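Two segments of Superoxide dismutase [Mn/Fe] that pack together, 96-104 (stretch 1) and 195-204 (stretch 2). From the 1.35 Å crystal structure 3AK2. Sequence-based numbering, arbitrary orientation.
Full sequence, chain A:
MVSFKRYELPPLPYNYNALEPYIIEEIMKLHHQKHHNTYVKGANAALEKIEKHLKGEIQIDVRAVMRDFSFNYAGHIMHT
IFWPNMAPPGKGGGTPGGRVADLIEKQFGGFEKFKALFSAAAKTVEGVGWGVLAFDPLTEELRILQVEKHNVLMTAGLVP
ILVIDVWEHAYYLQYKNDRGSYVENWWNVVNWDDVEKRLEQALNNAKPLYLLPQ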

# COMPACT_ATOMS: atom_id res chain seq x y z
N PRO A 96 24.55 23.45 -5.11
CA PRO A 96 23.67 24.41 -5.76
C PRO A 96 23.88 25.85 -5.29
O PRO A 96 24.38 26.09 -4.19
CB PRO A 96 22.28 23.94 -5.35
CG PRO A 96 22.48 23.27 -4.05
CD PRO A 96 23.81 22.59 -4.16
N GLY A 97 23.48 26.78 -6.15
CA GLY A 97 23.37 28.19 -5.79
C GLY A 97 21.92 28.63 -5.94
O GLY A 97 21.00 27.81 -5.85
N GLY A 98 21.72 29.92 -6.16
CA GLY A 98 20.42 30.49 -6.47
C GLY A 98 19.33 30.26 -5.43
O GLY A 98 19.60 30.19 -4.23
N ARG A 99 18.10 30.13 -5.92
CA ARG A 99 16.93 29.98 -5.07
C ARG A 99 16.92 28.63 -4.34
O ARG A 99 16.46 28.55 -3.20
CB ARG A 99 15.63 30.17 -5.87
CG ARG A 99 15.51 31.52 -6.59
CD ARG A 99 15.42 32.72 -5.64
NE ARG A 99 14.19 32.72 -4.83
CZ ARG A 99 13.04 33.25 -5.22
NH1 ARG A 99 11.99 33.20 -4.41
NH2 ARG A 99 12.91 33.82 -6.41
N VAL A 100 17.42 27.59 -5.00
CA VAL A 100 17.54 26.26 -4.40
C VAL A 100 18.41 26.32 -3.14
O VAL A 100 18.01 25.86 -2.08
CB VAL A 100 18.08 25.20 -5.40
CG1 VAL A 100 18.47 23.92 -4.68
CG2 VAL A 100 17.06 24.91 -6.47
N ALA A 101 19.61 26.91 -3.27
CA ALA A 101 20.50 27.06 -2.13
C ALA A 101 19.87 27.91 -1.03
O ALA A 101 20.03 27.61 0.15
CB ALA A 101 21.83 27.66 -2.56
N ASP A 102 19.15 28.96 -1.42
CA ASP A 102 18.51 29.84 -0.45
C ASP A 102 17.48 29.10 0.40
O ASP A 102 17.49 29.20 1.63
CB ASP A 102 17.86 31.04 -1.14
CG ASP A 102 17.26 32.02 -0.14
OD1 ASP A 102 18.01 32.52 0.72
OD2 ASP A 102 16.04 32.26 -0.22
N LEU A 103 16.59 28.35 -0.25
CA LEU A 103 15.59 27.58 0.48
C LEU A 103 16.22 26.45 1.29
O LEU A 103 15.78 26.16 2.41
CB LEU A 103 14.50 27.05 -0.45
CG LEU A 103 13.52 28.08 -1.03
CD1 LEU A 103 12.43 27.39 -1.82
CD2 LEU A 103 12.91 28.96 0.05
N ILE A 104 17.26 25.83 0.75
CA ILE A 104 17.98 24.79 1.49
C ILE A 104 18.59 25.35 2.78
O ILE A 104 18.55 24.70 3.83
CB ILE A 104 19.03 24.08 0.60
CG1 ILE A 104 18.34 23.09 -0.34
CG2 ILE A 104 20.06 23.35 1.45
CD1 ILE A 104 19.26 22.49 -1.39
N VAL A 195 17.28 21.51 -11.48
CA VAL A 195 16.54 21.67 -10.23
C VAL A 195 16.15 23.13 -10.00
O VAL A 195 15.01 23.42 -9.63
CB VAL A 195 17.32 21.10 -9.01
CG1 VAL A 195 16.51 21.25 -7.73
CG2 VAL A 195 17.67 19.64 -9.23
N GLU A 196 17.09 24.04 -10.25
CA GLU A 196 16.85 25.48 -10.13
C GLU A 196 15.73 25.95 -11.06
O GLU A 196 14.84 26.71 -10.66
CB GLU A 196 18.14 26.26 -10.40
CG GLU A 196 18.04 27.78 -10.23
CD GLU A 196 17.97 28.24 -8.78
OE1 GLU A 196 18.24 27.43 -7.87
OE2 GLU A 196 17.65 29.43 -8.55
N LYS A 197 15.77 25.48 -12.31
CA LYS A 197 14.74 25.82 -13.28
C LYS A 197 13.36 25.29 -12.88
O LYS A 197 12.35 25.97 -13.06
CB LYS A 197 15.13 25.35 -14.68
CG LYS A 197 16.20 26.21 -15.32
CD LYS A 197 16.66 25.63 -16.65
CE LYS A 197 17.50 26.63 -17.44
NZ LYS A 197 18.67 27.15 -16.67
N ARG A 198 13.33 24.08 -12.31
CA ARG A 198 12.09 23.50 -11.80
C ARG A 198 11.53 24.30 -10.62
O ARG A 198 10.34 24.60 -10.57
CB ARG A 198 12.28 22.03 -11.42
CG ARG A 198 12.45 21.17 -12.65
CD ARG A 198 12.67 19.69 -12.34
NE ARG A 198 13.04 19.03 -13.59
CZ ARG A 198 12.18 18.61 -14.51
NH1 ARG A 198 10.87 18.71 -14.32
NH2 ARG A 198 12.64 18.06 -15.63
N LEU A 199 12.41 24.68 -9.69
CA LEU A 199 12.00 25.51 -8.57
C LEU A 199 11.45 26.86 -9.04
O LEU A 199 10.45 27.34 -8.52
CB LEU A 199 13.14 25.69 -7.58
CG LEU A 199 12.84 26.57 -6.36
CD1 LEU A 199 11.64 26.05 -5.57
CD2 LEU A 199 14.05 26.66 -5.46
N GLU A 200 12.12 27.47 -10.02
CA GLU A 200 11.65 28.72 -10.60
C GLU A 200 10.21 28.58 -11.11
O GLU A 200 9.35 29.41 -10.81
CB GLU A 200 12.58 29.17 -11.73
CG GLU A 200 12.18 30.49 -12.37
CD GLU A 200 12.74 30.67 -13.77
OE1 GLU A 200 12.32 31.64 -14.44
OE2 GLU A 200 13.60 29.87 -14.20
N GLN A 201 9.95 27.52 -11.88
CA GLN A 201 8.61 27.27 -12.39
C GLN A 201 7.60 27.07 -11.26
O GLN A 201 6.50 27.61 -11.32
CB GLN A 201 8.59 26.09 -13.36
CG GLN A 201 9.33 26.35 -14.67
CD GLN A 201 8.89 27.63 -15.36
OE1 GLN A 201 7.70 27.84 -15.61
NE2 GLN A 201 9.85 28.49 -15.69
N ALA A 202 7.99 26.32 -10.23
CA ALA A 202 7.12 26.08 -9.08
C ALA A 202 6.81 27.35 -8.29
O ALA A 202 5.66 27.59 -7.92
CB ALA A 202 7.72 25.01 -8.18
N LEU A 203 7.83 28.17 -8.06
CA LEU A 203 7.65 29.46 -7.38
C LEU A 203 6.66 30.36 -8.13
O LEU A 203 5.88 31.08 -7.50
CB LEU A 203 8.99 30.18 -7.20
CG LEU A 203 9.93 29.67 -6.11
CD1 LEU A 203 11.36 30.08 -6.42
CD2 LEU A 203 9.51 30.15 -4.73
N ASN A 204 6.69 30.28 -9.46
CA ASN A 204 5.83 31.09 -10.32
C ASN A 204 4.42 30.52 -10.50
O ASN A 204 3.47 31.29 -10.67
CB ASN A 204 6.47 31.27 -11.70
CG ASN A 204 7.72 32.14 -11.68
OD1 ASN A 204 8.49 32.15 -12.65
ND2 ASN A 204 7.92 32.88 -10.60

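Two helices of one chain, far apart in sequence, meet near the N-terminal end of the first. Their axes cross at 78° and approach to 8.7 Å, so the contact is a compact patch, burying 383 Å² over both sides. The backbones come nearest at Val100 and Glu196, whose CA atoms lie 5.8 Å apart.

One clear bump is the side chain of Glu196. Its CA-to-CB bond points sideways, but chi1 in t followed by chi2 in p bends the chain so that the carboxylate comes nearer to stretch 1. There it meets the first turn of the helix, where backbone NH groups are not yet taken up by carbonyls of a preceding turn. Two hydrogen bonds hold it: Arg99 N donates to Glu196 OE2 at 2.8 Å (angle at the hydrogen 156°), and Val100 N donates to Glu196 OE1 at 3.0 Å (164°). One planar group thus spans two successive amides.

The hollow that receives this carboxylate is lined by backbone atoms and by Arg99 CB and Val100 CG2. Gly98 CA lies 3.6 Å from Glu196 OE2, and the absence of a side chain matters here: an ideal CB on Gly98 would sit 2.5 Å from Glu196 OE2, a clash. The positive phi of Gly98 (59°) independently favours glycine. Gly97 differs, since a CB there would find room. Its carbonyl comes close to the carboxylate, with Gly97 O 3.4 Å from Glu196 OE1, but both atoms are acceptors and no hydrogen bond joins them. The side chains of the two donor residues also crowd the acid: Arg99 CB is 3.4 Å from Glu196 OE2, and Val100 CG2 is 3.1 Å from Glu196 OE1.

Beside this polar lock the packing is apolar. Leu199, one turn beyond Glu196, points toward stretch 1 and lays its CD2 methyl among three residues. Val100 CG2 is 3.6 Å from Leu199 CD2, Arg99 CB is 3.9 Å from the same Leu199 CD2, and Leu103 CD1 is 4.1 Å from Leu199 CD2. The methyl also reaches the backbone, with Val100 N 3.5 Å and Arg99 C 3.7 Å from Leu199 CD2; it therefore rests against the helix surface itself as well as against side chains.

Val100 answers from the other helix. Its CA-to-CB bond points sideways, yet CG2 touches both Leu199 CD2 and Val195, with Val100 CG2 3.9 Å from Val195 CG1. This methyl fits beside three residues of stretch 2: Val195, Glu196 and Leu199.

Farther along stretch 2, Leu203 points toward the partner and meets the long side chain of Arg99. With chi1, chi2 and chi3 all in m, Arg99 curls so that its guanidinium offers one face to Leu203 CD1; the closest pair is Arg99 NH1 and Leu203 CD1, at 3.8 Å. Arg99 thus serves both parts of the contact: its amide donates to Glu196, its CB packs near Glu196 and Leu199, and its guanidinium reaches Leu203.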